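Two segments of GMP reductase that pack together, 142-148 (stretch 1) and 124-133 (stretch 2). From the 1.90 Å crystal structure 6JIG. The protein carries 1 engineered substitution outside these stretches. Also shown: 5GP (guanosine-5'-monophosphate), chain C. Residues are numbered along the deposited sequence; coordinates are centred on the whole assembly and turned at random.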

ATOM      1  N   LEU A 142      60.892   2.995 -36.374  1.00 52.45           N
ATOM      2  CA  LEU A 142      61.055   1.948 -37.376  1.00 53.33           C
ATOM      3  C   LEU A 142      59.782   1.650 -38.147  1.00 54.64           C
ATOM      4  O   LEU A 142      59.856   1.141 -39.273  1.00 52.45           O
ATOM      5  CB  LEU A 142      61.544   0.651 -36.724  1.00 51.51           C
ATOM      6  CG  LEU A 142      62.698   0.797 -35.734  1.00 54.15           C
ATOM      7  CD1 LEU A 142      63.056  -0.544 -35.104  1.00 53.53           C
ATOM      8  CD2 LEU A 142      63.918   1.436 -36.392  1.00 57.46           C
ATOM      9  N   GLY A 143      58.622   1.943 -37.573  1.00 50.97           N
ATOM     10  CA  GLY A 143      57.375   1.652 -38.246  1.00 50.42           C
ATOM     11  C   GLY A 143      56.213   1.803 -37.286  1.00 50.13           C
ATOM     12  O   GLY A 143      56.348   2.381 -36.207  1.00 47.01           O
ATOM     13  N   ILE A 144      55.077   1.253 -37.690  1.00 48.23           N
ATOM     14  CA  ILE A 144      53.840   1.428 -36.942  1.00 46.99           C
ATOM     15  C   ILE A 144      53.027   0.145 -37.023  1.00 50.98           C
ATOM     16  O   ILE A 144      53.012  -0.533 -38.059  1.00 51.62           O
ATOM     17  CB  ILE A 144      53.047   2.644 -37.473  1.00 45.66           C
ATOM     18  CG1 ILE A 144      51.883   2.992 -36.539  1.00 46.68           C
ATOM     19  CG2 ILE A 144      52.566   2.407 -38.897  1.00 47.12           C
ATOM     20  CD1 ILE A 144      51.141   4.233 -36.952  1.00 45.01           C
ATOM     21  N   ILE A 145      52.356  -0.197 -35.927  1.00 48.25           N
ATOM     22  CA  ILE A 145      51.505  -1.377 -35.880  1.00 50.33           C
ATOM     23  C   ILE A 145      50.171  -1.007 -35.239  1.00 50.52           C
ATOM     24  O   ILE A 145      50.126  -0.296 -34.227  1.00 48.73           O
ATOM     25  CB  ILE A 145      52.202  -2.542 -35.137  1.00 50.62           C
ATOM     26  CG1 ILE A 145      51.456  -3.861 -35.355  1.00 51.57           C
ATOM     27  CG2 ILE A 145      52.398  -2.222 -33.667  1.00 48.92           C
ATOM     28  CD1 ILE A 145      52.343  -5.078 -35.200  1.00 53.26           C
ATOM     29  N   THR A 146      49.086  -1.481 -35.844  1.00 48.35           N
ATOM     30  CA  THR A 146      47.718  -1.146 -35.475  1.00 48.67           C
ATOM     31  C   THR A 146      46.947  -2.408 -35.116  1.00 50.29           C
ATOM     32  O   THR A 146      47.392  -3.529 -35.379  1.00 50.67           O
ATOM     33  CB  THR A 146      47.013  -0.424 -36.628  1.00 51.23           C
ATOM     34  OG1 THR A 146      46.822  -1.352 -37.703  1.00 51.17           O
ATOM     35  CG2 THR A 146      47.865   0.736 -37.124  1.00 50.52           C
ATOM     36  N   ARG A 147      45.771  -2.216 -34.504  1.00 51.52           N
ATOM     37  CA  ARG A 147      44.900  -3.354 -34.213  1.00 54.83           C
ATOM     38  C   ARG A 147      44.559  -4.109 -35.488  1.00 53.48           C
ATOM     39  O   ARG A 147      44.478  -5.344 -35.486  1.00 54.35           O
ATOM     40  CB  ARG A 147      43.608  -2.894 -33.523  1.00 54.66           C
ATOM     41  CG  ARG A 147      43.727  -2.679 -32.031  1.00 55.53           C
ATOM     42  CD  ARG A 147      42.369  -2.392 -31.393  1.00 58.24           C
ATOM     43  NE  ARG A 147      42.462  -2.354 -29.931  1.00 61.18           N
ATOM     44  CZ  ARG A 147      42.862  -1.288 -29.243  1.00 58.55           C
ATOM     45  NH1 ARG A 147      43.204  -0.183 -29.894  1.00 60.65           N
ATOM     46  NH2 ARG A 147      42.924  -1.322 -27.915  1.00 55.07           N
ATOM     47  N   HIS A 148      44.364  -3.379 -36.585  1.00 51.90           N
ATOM     48  CA  HIS A 148      44.034  -4.001 -37.862  1.00 54.90           C
ATOM     49  C   HIS A 148      45.131  -4.957 -38.316  1.00 53.62           C
ATOM     50  O   HIS A 148      44.838  -6.053 -38.808  1.00 54.65           O
ATOM     51  CB  HIS A 148      43.783  -2.914 -38.908  1.00 55.28           C
ATOM     52  CG  HIS A 148      43.598  -3.433 -40.300  1.00 59.11           C
ATOM     53  ND1 HIS A 148      44.638  -3.548 -41.199  1.00 61.59           N
ATOM     54  CD2 HIS A 148      42.487  -3.846 -40.957  1.00 61.16           C
ATOM     55  CE1 HIS A 148      44.178  -4.022 -42.345  1.00 61.83           C
ATOM     56  NE2 HIS A 148      42.876  -4.206 -42.226  1.00 62.24           N
TER
HETATM   57  P   5GP C 602      42.460   5.245 -32.252  1.00 71.80           P
HETATM   58  O1P 5GP C 602      42.059   5.686 -33.641  1.00 64.00           O
HETATM   59  O2P 5GP C 602      43.955   5.184 -32.017  1.00 55.04           O
HETATM   60  O3P 5GP C 602      41.588   4.196 -31.589  1.00 66.18           O
HETATM   61  O5' 5GP C 602      42.180   6.516 -31.353  1.00 57.91           O
HETATM   62  C5' 5GP C 602      43.280   7.127 -30.720  1.00 49.09           C
HETATM   63  C4' 5GP C 602      42.848   7.999 -29.585  1.00 45.59           C
HETATM   64  O4' 5GP C 602      43.668   7.649 -28.430  1.00 41.27           O
HETATM   65  C3' 5GP C 602      43.104   9.476 -29.870  1.00 44.94           C
HETATM   66  O3' 5GP C 602      42.102  10.294 -29.265  1.00 40.68           O
HETATM   67  C2' 5GP C 602      44.468   9.700 -29.224  1.00 41.24           C
HETATM   68  O2' 5GP C 602      44.775  11.035 -28.890  1.00 41.83           O
HETATM   69  C1' 5GP C 602      44.382   8.787 -28.000  1.00 42.80           C
HETATM   70  N9  5GP C 602      45.703   8.389 -27.519  1.00 41.02           N
HETATM   71  C8  5GP C 602      46.231   8.785 -26.351  1.00 40.99           C
HETATM   72  N7  5GP C 602      47.480   8.299 -26.237  1.00 41.40           N
HETATM   73  C5  5GP C 602      47.755   7.610 -27.372  1.00 42.18           C
HETATM   74  C6  5GP C 602      48.875   6.912 -27.802  1.00 41.58           C
HETATM   75  O6  5GP C 602      49.887   6.848 -27.074  1.00 43.30           O
HETATM   76  N1  5GP C 602      48.857   6.313 -28.998  1.00 41.70           N
HETATM   77  C2  5GP C 602      47.773   6.369 -29.788  1.00 43.30           C
HETATM   78  N2  5GP C 602      47.816   5.743 -30.993  1.00 43.02           N
HETATM   79  N3  5GP C 602      46.649   7.043 -29.393  1.00 43.20           N
HETATM   80  C4  5GP C 602      46.629   7.671 -28.186  1.00 42.29           C
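Stretch 2, residues 124-133: VGGVGCLLVV

Stretch 2 pairs with stretch 1 as a neighbouring antiparallel strand: strand 129-133 runs against strand 142-146, their N-to-C directions 156° apart and their axes 4.4 Å apart at closest approach. Residues 124-128 precede that strand as a glycine-rich loop, which passes beside the end of Arg147 and the bound 5GP. The contact buries 597 Å², both sides summed.

At the start of stretch 1, Leu142 lies by Val133, CA to CA 5.1 Å. Its backbone is less extended than that of a regular strand (phi/psi -105/-24), and Leu142 N donates to Val132 O at 2.7 Å. The side chain, m at chi1 and t at chi2, sets Leu142 CD1 3.6 Å from Val133 C. Gly143 and Val132 form a hydrogen-bonded pair, with Val132 N to Gly143 O at 2.7 Å and Gly143 N to Val132 O at 3.2 Å; Val132 O thus accepts from two successive amides. Gly143 is very extended, phi/psi 168/-164, and an ideal CB on it would lie 4.3 Å from Val132 CB.

Ile144 faces Leu131 in a non-hydrogen-bonded pair, CA to CA 4.5 Å. Its side chain, t at both chi angles, shares a sheet face with those of Leu131 and Cys129: Ile144 CG1 meets Leu131 CD2 at 4.0 Å, and Ile144 CD1 reaches Cys129 SG at 3.8 Å. Ile145 returns to hydrogen-bonded pairing, with Leu130 N to Ile145 O at 2.9 Å and Ile145 N to Leu130 O at 3.0 Å, both nearly straight. On the other sheet face Ile145 CG2 packs 4.0 Å from Leu130 CB and 4.2 Å from Val132 CG2. Ile145 O also receives a CA-H...O contact from Cys129 CA at 3.4 Å.

Thr146 closes the ladder opposite Cys129, CA to CA 4.4 Å, with Thr146 CG2 4.0 Å from Cys129 CB on the face of Ile144 and Leu131. Beyond it, the long side chain of Arg147 brings its guanidinium edge to the loop, where Arg147 NH1 lies 3.4 Å from Gly128 CA. An ideal CB on Gly126 would come within 3.1 Å of Arg147 NH2, a tight fit, and the positive phi there also favours glycine. At Gly128 an ideal CB would clash with 5GP O2P, 1.9 Å away; Gly128 CA itself is 3.0 Å from 5GP O2P. Cys129 O accepts a weak hydrogen bond from 5GP N2 at 3.3 Å. His148 makes no contact with stretch 2.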

ATOM      1  N   VAL A 124      41.274   5.098 -21.165  1.00 45.00           N
ATOM      2  CA  VAL A 124      40.084   4.258 -21.212  1.00 46.41           C
ATOM      3  C   VAL A 124      39.809   3.877 -22.657  1.00 45.23           C
ATOM      4  O   VAL A 124      39.681   4.744 -23.532  1.00 46.75           O
ATOM      5  CB  VAL A 124      38.886   4.976 -20.578  1.00 46.02           C
ATOM      6  CG1 VAL A 124      37.620   4.149 -20.768  1.00 47.29           C
ATOM      7  CG2 VAL A 124      39.156   5.232 -19.105  1.00 48.72           C
ATOM      8  N   GLY A 125      39.714   2.578 -22.915  1.00 42.88           N
ATOM      9  CA  GLY A 125      39.653   2.077 -24.269  1.00 42.45           C
ATOM     10  C   GLY A 125      41.002   1.742 -24.881  1.00 44.31           C
ATOM     11  O   GLY A 125      41.042   1.289 -26.031  1.00 46.50           O
ATOM     12  N   GLY A 126      42.104   1.929 -24.149  1.00 43.76           N
ATOM     13  CA  GLY A 126      43.411   1.672 -24.745  1.00 46.72           C
ATOM     14  C   GLY A 126      43.772   2.678 -25.838  1.00 47.29           C
ATOM     15  O   GLY A 126      43.234   3.784 -25.915  1.00 46.13           O
ATOM     16  N   VAL A 127      44.719   2.277 -26.692  1.00 45.87           N
ATOM     17  CA  VAL A 127      45.181   3.103 -27.798  1.00 44.82           C
ATOM     18  C   VAL A 127      45.063   2.295 -29.085  1.00 48.37           C
ATOM     19  O   VAL A 127      44.947   1.068 -29.068  1.00 50.92           O
ATOM     20  CB  VAL A 127      46.627   3.614 -27.589  1.00 45.87           C
ATOM     21  CG1 VAL A 127      46.723   4.442 -26.301  1.00 43.75           C
ATOM     22  CG2 VAL A 127      47.607   2.450 -27.537  1.00 45.31           C
ATOM     23  N   GLY A 128      45.068   2.999 -30.215  1.00 51.37           N
ATOM     24  CA  GLY A 128      44.775   2.348 -31.477  1.00 52.83           C
ATOM     25  C   GLY A 128      45.997   1.950 -32.277  1.00 53.94           C
ATOM     26  O   GLY A 128      45.910   1.147 -33.206  1.00 53.21           O
ATOM     27  N   CYS A 129      47.148   2.493 -31.922  1.00 48.19           N
ATOM     28  CA  CYS A 129      48.354   2.128 -32.629  1.00 47.34           C
ATOM     29  C   CYS A 129      49.522   2.204 -31.663  1.00 45.30           C
ATOM     30  O   CYS A 129      49.454   2.850 -30.614  1.00 47.68           O
ATOM     31  CB  CYS A 129      48.535   3.013 -33.878  1.00 47.01           C
ATOM     32  SG  CYS A 129      49.384   4.561 -33.605  1.00 51.18           S
ATOM     33  N   LEU A 130      50.574   1.462 -31.987  1.00 45.30           N
ATOM     34  CA  LEU A 130      51.846   1.543 -31.292  1.00 44.80           C
ATOM     35  C   LEU A 130      52.916   1.855 -32.323  1.00 47.36           C
ATOM     36  O   LEU A 130      52.939   1.252 -33.401  1.00 47.10           O
ATOM     37  CB  LEU A 130      52.195   0.229 -30.570  1.00 44.84           C
ATOM     38  CG  LEU A 130      51.164  -0.414 -29.639  1.00 48.22           C
ATOM     39  CD1 LEU A 130      51.637  -1.807 -29.212  1.00 47.80           C
ATOM     40  CD2 LEU A 130      50.908   0.468 -28.416  1.00 44.25           C
ATOM     41  N   LEU A 131      53.791   2.805 -32.009  1.00 46.22           N
ATOM     42  CA  LEU A 131      54.909   3.110 -32.891  1.00 47.00           C
ATOM     43  C   LEU A 131      56.049   2.149 -32.584  1.00 47.25           C
ATOM     44  O   LEU A 131      56.394   1.935 -31.419  1.00 45.72           O
ATOM     45  CB  LEU A 131      55.340   4.569 -32.734  1.00 44.36           C
ATOM     46  CG  LEU A 131      54.121   5.406 -33.146  1.00 50.17           C
ATOM     47  CD1 LEU A 131      53.945   6.673 -32.320  1.00 47.93           C
ATOM     48  CD2 LEU A 131      54.109   5.695 -34.648  1.00 48.24           C
ATOM     49  N   VAL A 132      56.600   1.542 -33.627  1.00 47.99           N
ATOM     50  CA  VAL A 132      57.694   0.591 -33.475  1.00 50.36           C
ATOM     51  C   VAL A 132      59.002   1.369 -33.498  1.00 48.19           C
ATOM     52  O   VAL A 132      59.275   2.107 -34.449  1.00 51.50           O
ATOM     53  CB  VAL A 132      57.663  -0.477 -34.579  1.00 49.76           C
ATOM     54  CG1 VAL A 132      58.735  -1.528 -34.328  1.00 51.41           C
ATOM     55  CG2 VAL A 132      56.287  -1.116 -34.639  1.00 49.14           C
ATOM     56  N   VAL A 133      59.798   1.224 -32.440  1.00 47.06           N
ATOM     57  CA  VAL A 133      61.046   1.956 -32.291  1.00 50.95           C
ATOM     58  C   VAL A 133      62.153   0.971 -31.933  1.00 54.46           C
ATOM     59  O   VAL A 133      61.903  -0.143 -31.466  1.00 54.02           O
ATOM     60  CB  VAL A 133      60.958   3.074 -31.226  1.00 50.55           C
ATOM     61  CG1 VAL A 133      59.838   4.080 -31.573  1.00 50.45           C
ATOM     62  CG2 VAL A 133      60.757   2.479 -29.842  1.00 51.51           C
TER